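Local atomic coordinates of heavy metal cation tricomponent efflux pump ZneA(CzcA-like) (Cupriavidus metallidurans, PDB entry 4K0J), a protein that exchanges zinc ions for protons as the inner-membrane pump of a tripartite heavy-metal efflux system. Residues I42-S47 with E457-S462. Sequence-based numbering, arbitrary orientation.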
loop_
_atom_site.group_PDB
_atom_site.type_symbol
_atom_site.label_atom_id
_atom_site.label_comp_id
_atom_site.label_asym_id
_atom_site.label_seq_id
_atom_site.Cartn_x
_atom_site.Cartn_y
_atom_site.Cartn_z
ATOM N N ILE C 42 0.761 -20.794 10.834
ATOM C CA ILE C 42 1.902 -20.787 11.741
ATOM C C ILE C 42 3.073 -20.032 11.133
ATOM O O ILE C 42 3.842 -19.389 11.842
ATOM C CB ILE C 42 2.337 -22.234 12.061
ATOM C CG1 ILE C 42 1.212 -22.971 12.787
ATOM C CG2 ILE C 42 3.593 -22.263 12.893
ATOM C CD1 ILE C 42 0.620 -22.193 13.941
ATOM N N ALA C 43 3.175 -20.106 9.809
ATOM C CA ALA C 43 4.285 -19.532 9.054
ATOM C C ALA C 43 4.581 -18.074 9.375
ATOM O O ALA C 43 3.715 -17.338 9.854
ATOM C CB ALA C 43 4.020 -19.673 7.572
ATOM N N ASP C 44 5.817 -17.670 9.096
ATOM C CA ASP C 44 6.223 -16.278 9.181
ATOM C C ASP C 44 6.205 -15.685 7.776
ATOM O O ASP C 44 6.132 -16.418 6.790
ATOM C CB ASP C 44 7.619 -16.174 9.791
ATOM C CG ASP C 44 7.709 -16.845 11.151
ATOM O OD1 ASP C 44 8.746 -17.487 11.431
ATOM O OD2 ASP C 44 6.745 -16.729 11.938
ATOM N N THR C 45 6.266 -14.361 7.686
ATOM C CA THR C 45 6.222 -13.686 6.395
ATOM C C THR C 45 7.501 -13.917 5.596
ATOM O O THR C 45 8.542 -13.325 5.885
ATOM C CB THR C 45 6.021 -12.188 6.573
ATOM O OG1 THR C 45 5.107 -11.966 7.651
ATOM C CG2 THR C 45 5.461 -11.579 5.299
ATOM N N THR C 46 7.413 -14.777 4.585
ATOM C CA THR C 46 8.573 -15.132 3.770
ATOM C C THR C 46 8.302 -15.056 2.272
ATOM O O THR C 46 7.157 -15.125 1.830
ATOM C CB THR C 46 9.086 -16.547 4.104
ATOM O OG1 THR C 46 10.083 -16.925 3.151
ATOM C CG2 THR C 46 7.947 -17.557 4.061
ATOM N N SER C 47 9.369 -14.914 1.498
ATOM C CA SER C 47 9.272 -14.912 0.049
ATOM C C SER C 47 10.622 -15.264 -0.552
ATOM O O SER C 47 11.665 -14.852 -0.040
ATOM C CB SER C 47 8.803 -13.553 -0.464
ATOM O OG SER C 47 8.556 -13.603 -1.854
ATOM N N GLU C 457 4.001 -18.918 18.431
ATOM C CA GLU C 457 3.409 -19.155 19.743
ATOM C C GLU C 457 2.292 -18.156 20.011
ATOM O O GLU C 457 1.470 -18.344 20.909
ATOM C CB GLU C 457 4.468 -19.104 20.851
ATOM C CG GLU C 457 5.186 -17.771 20.993
ATOM C CD GLU C 457 6.419 -17.669 20.118
ATOM O OE1 GLU C 457 6.637 -18.566 19.275
ATOM O OE2 GLU C 457 7.173 -16.687 20.279
ATOM N N TYR C 458 2.265 -17.090 19.220
ATOM C CA TYR C 458 1.162 -16.145 19.268
ATOM C C TYR C 458 0.046 -16.575 18.321
ATOM O O TYR C 458 -1.112 -16.647 18.727
ATOM C CB TYR C 458 1.640 -14.735 18.924
ATOM C CG TYR C 458 0.521 -13.744 18.696
ATOM C CD1 TYR C 458 -0.060 -13.067 19.757
ATOM C CD2 TYR C 458 0.050 -13.481 17.414
ATOM C CE1 TYR C 458 -1.080 -12.157 19.549
ATOM C CE2 TYR C 458 -0.965 -12.581 17.197
ATOM C CZ TYR C 458 -1.527 -11.920 18.263
ATOM O OH TYR C 458 -2.543 -11.020 18.033
ATOM N N LYS C 459 0.395 -16.855 17.063
ATOM C CA LYS C 459 -0.599 -17.269 16.067
ATOM C C LYS C 459 -1.406 -18.471 16.551
ATOM O O LYS C 459 -2.606 -18.576 16.296
ATOM C CB LYS C 459 0.072 -17.602 14.734
ATOM C CG LYS C 459 0.788 -16.435 14.081
ATOM C CD LYS C 459 1.917 -16.920 13.182
ATOM C CE LYS C 459 2.892 -15.797 12.870
ATOM N NZ LYS C 459 4.171 -16.299 12.296
ATOM N N LEU C 460 -0.740 -19.372 17.265
ATOM C CA LEU C 460 -1.401 -20.549 17.803
ATOM C C LEU C 460 -2.396 -20.197 18.919
ATOM O O LEU C 460 -3.557 -20.607 18.877
ATOM C CB LEU C 460 -0.358 -21.545 18.308
ATOM C CG LEU C 460 -0.792 -23.009 18.364
ATOM C CD1 LEU C 460 -1.249 -23.486 16.991
ATOM C CD2 LEU C 460 0.342 -23.882 18.878
ATOM N N PHE C 461 -1.940 -19.423 19.905
ATOM C CA PHE C 461 -2.733 -19.136 21.102
ATOM C C PHE C 461 -3.131 -17.676 21.242
ATOM O O PHE C 461 -2.894 -17.071 22.283
ATOM C CB PHE C 461 -1.958 -19.540 22.358
ATOM C CG PHE C 461 -1.950 -21.013 22.616
ATOM C CD1 PHE C 461 -1.009 -21.831 22.014
ATOM C CD2 PHE C 461 -2.884 -21.582 23.463
ATOM C CE1 PHE C 461 -1.003 -23.190 22.250
ATOM C CE2 PHE C 461 -2.883 -22.939 23.704
ATOM C CZ PHE C 461 -1.943 -23.744 23.097
ATOM N N SER C 462 -3.732 -17.106 20.204
ATOM C CA SER C 462 -4.201 -15.719 20.271
ATOM C C SER C 462 -5.725 -15.568 20.246
ATOM O O SER C 462 -6.273 -14.821 21.059
ATOM C CB SER C 462 -3.557 -14.849 19.186
ATOM O OG SER C 462 -4.122 -13.550 19.178
#
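Lys-459 reaches from the short helix 455-460 to the turn at Ile-42, Ala-43 and Asp-44, where three oxygens grip its ammonium group. In this RND-family pump the turn leads into strand 46-52 of an antiparallel sheet in the periplasmic porter domain. The helix lies just before the transmembrane helix 463-479, so the contact joins the membrane domain to the porter domain.

NZ donates hydrogen bonds to Ile-42 O at 3.1 Å and to Ala-43 O at 2.7 Å. It approaches both oxygens from above their carbonyl planes, 52° out of plane at Ala-43. Asp-44 OD2 adds a salt bridge, 2.6 Å from NZ. The Lys-459 chain is extended beyond CG, with CE anti to CB (chi3 -163°), which carries CE out toward the turn. Its CD also passes close to the turn, 3.4 Å from Ile-42 O. The carboxylate probably balances the lysine charge. The grip on NZ is the tight part. It is also the less buried side, because Asp-44 and Lys-459 are both partly exposed.

The apolar side is buried but looser, with a single methyl contact between the segments. Ile-42 also packs on Ile-456 of the same short helix. The CB of Ile-42 points away from the helix, yet the far end of its side chain approaches Leu-460: CD1 of Ile-42 lies 3.8 Å from CD1 of Leu-460.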